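Carbamate kinase (Mycoplasma penetrans, PDB 4AXS) probably catalyses phosphoryl transfer between carbamoyl phosphate and ADP, yielding ATP and carbamate, in the arginine deiminase pathway. Local coordinates at residues 285-288 with 289-292. Residues are numbered along the deposited sequence; the frame is centred on the assembly and turned at random.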
ATOM      1  N   GLN A 285      16.122   8.836 -32.421  1.00 43.67           N
ATOM      2  CA  GLN A 285      17.211   8.066 -31.855  1.00 43.72           C
ATOM      3  C   GLN A 285      16.733   6.992 -30.877  1.00 53.54           C
ATOM      4  O   GLN A 285      17.440   6.011 -30.659  1.00 57.35           O
ATOM      5  CB  GLN A 285      18.222   8.980 -31.169  1.00 44.99           C
ATOM      6  CG  GLN A 285      19.161   9.687 -32.140  1.00 52.70           C
ATOM      7  CD  GLN A 285      19.919   8.725 -33.054  1.00 52.66           C
ATOM      8  OE1 GLN A 285      20.005   7.526 -32.785  1.00 50.92           O
ATOM      9  NE2 GLN A 285      20.480   9.257 -34.137  1.00 54.66           N
ATOM     10  N   PHE A 286      15.533   7.157 -30.313  1.00 52.69           N
ATOM     11  CA  PHE A 286      15.141   6.370 -29.142  1.00 51.30           C
ATOM     12  C   PHE A 286      13.864   5.522 -29.258  1.00 53.40           C
ATOM     13  O   PHE A 286      12.840   5.947 -29.796  1.00 50.16           O
ATOM     14  CB  PHE A 286      15.052   7.276 -27.912  1.00 47.60           C
ATOM     15  CG  PHE A 286      16.279   8.099 -27.683  1.00 40.97           C
ATOM     16  CD1 PHE A 286      17.506   7.499 -27.557  1.00 39.22           C
ATOM     17  CD2 PHE A 286      16.199   9.475 -27.579  1.00 46.07           C
ATOM     18  CE1 PHE A 286      18.645   8.249 -27.340  1.00 42.96           C
ATOM     19  CE2 PHE A 286      17.338  10.240 -27.366  1.00 45.31           C
ATOM     20  CZ  PHE A 286      18.561   9.624 -27.246  1.00 44.01           C
ATOM     21  N   ALA A 287      13.941   4.314 -28.716  1.00 57.97           N
ATOM     22  CA  ALA A 287      12.801   3.419 -28.717  1.00 59.82           C
ATOM     23  C   ALA A 287      11.604   4.088 -28.030  1.00 61.15           C
ATOM     24  O   ALA A 287      11.640   4.412 -26.843  1.00 53.04           O
ATOM     25  CB  ALA A 287      13.157   2.100 -28.048  1.00 60.31           C
ATOM     26  N   LYS A 288      10.565   4.328 -28.818  1.00 63.73           N
ATOM     27  CA  LYS A 288       9.315   4.876 -28.327  1.00 54.42           C
ATOM     28  C   LYS A 288       8.736   3.941 -27.259  1.00 65.29           C
ATOM     29  O   LYS A 288       8.202   2.873 -27.578  1.00 67.79           O
ATOM     30  CB  LYS A 288       8.355   5.026 -29.507  1.00 54.80           C
ATOM     31  CG  LYS A 288       8.765   4.152 -30.705  1.00 61.82           C
ATOM     32  CD  LYS A 288       7.611   3.916 -31.659  1.00 64.10           C
ATOM     33  CE  LYS A 288       7.714   2.549 -32.319  1.00 68.23           C
ATOM     34  NZ  LYS A 288       6.421   2.160 -32.966  1.00 69.13           N
ATOM     35  N   GLY A 289       8.852   4.333 -25.993  1.00 54.68           N
ATOM     36  CA  GLY A 289       8.491   3.446 -24.904  1.00 59.97           C
ATOM     37  C   GLY A 289       9.673   3.064 -24.023  1.00 65.76           C
ATOM     38  O   GLY A 289       9.734   3.440 -22.846  1.00 67.77           O
ATOM     39  N   SER A 290      10.615   2.314 -24.588  1.00 63.40           N
ATOM     40  CA  SER A 290      11.762   1.839 -23.827  1.00 61.41           C
ATOM     41  C   SER A 290      12.601   2.994 -23.306  1.00 54.21           C
ATOM     42  O   SER A 290      12.707   3.202 -22.101  1.00 60.93           O
ATOM     43  CB  SER A 290      12.629   0.899 -24.675  1.00 71.39           C
ATOM     44  OG  SER A 290      13.759   0.433 -23.945  1.00 75.66           O
ATOM     45  N   MET A 291      13.200   3.749 -24.213  1.00 54.41           N
ATOM     46  CA  MET A 291      14.141   4.789 -23.814  1.00 51.40           C
ATOM     47  C   MET A 291      13.541   6.200 -23.870  1.00 47.75           C
ATOM     48  O   MET A 291      13.850   7.051 -23.032  1.00 43.85           O
ATOM     49  CB  MET A 291      15.399   4.710 -24.673  1.00 46.07           C
ATOM     50  CG  MET A 291      16.528   5.586 -24.177  1.00 49.18           C
ATOM     51  SD  MET A 291      17.209   5.002 -22.612  1.00 49.45           S
ATOM     52  CE  MET A 291      17.717   3.338 -23.061  1.00 46.74           C
ATOM     53  N   LEU A 292      12.678   6.440 -24.852  1.00 46.64           N
ATOM     54  CA  LEU A 292      12.144   7.776 -25.089  1.00 42.17           C
ATOM     55  C   LEU A 292      11.560   8.405 -23.830  1.00 40.51           C
ATOM     56  O   LEU A 292      11.994   9.482 -23.427  1.00 38.52           O
ATOM     57  CB  LEU A 292      11.117   7.759 -26.231  1.00 45.75           C
ATOM     58  CG  LEU A 292      10.791   9.100 -26.896  1.00 47.54           C
ATOM     59  CD1 LEU A 292      12.074   9.890 -27.227  1.00 44.28           C
ATOM     60  CD2 LEU A 292       9.936   8.892 -28.147  1.00 43.37           C
TER
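F286 lies against both M291 and L292 where the chain doubles back on itself, and the two neighbours meet different parts of it. M291 approaches obliquely: with CG anti to its backbone N (chi1 -170°), CG comes to 4.0 Å from F286 CD1, and the bends beyond it turn the sulfur away from the ring. L292 runs roughly at a right angle to the phenylalanine, its CD1 4.0 Å from F286 CB and near the ring plane, at the edge, while Q285 CB sits over the centre of one face. The turn itself illustrates how one carbonyl can organise a reversal of the backbone. A287 O accepts two backbone N-H groups: M291 N at 3.1 Å, in the carbonyl plane on a lone pair but bent, and L292 N at 3.0 Å, nearly straight (170°) yet tilted from the plane. L292 CB also packs 3.4 Å from A287 O. A287 CB and S290 CB touch at 3.6 Å across the turn, and G289 adopts backbone angles (phi 116°) that by themselves call for glycine. Beyond the loop, F286 and L292 rest on helix 274-282, F286 on L277 and F280 and L292 on I281, while M291 meets V257; S290 O receives a hydrogen bond from K294 NZ. The arrangement is an alpha-turn overlapping a wider pi-turn, leading into helix 292-302 of the amino acid kinase fold.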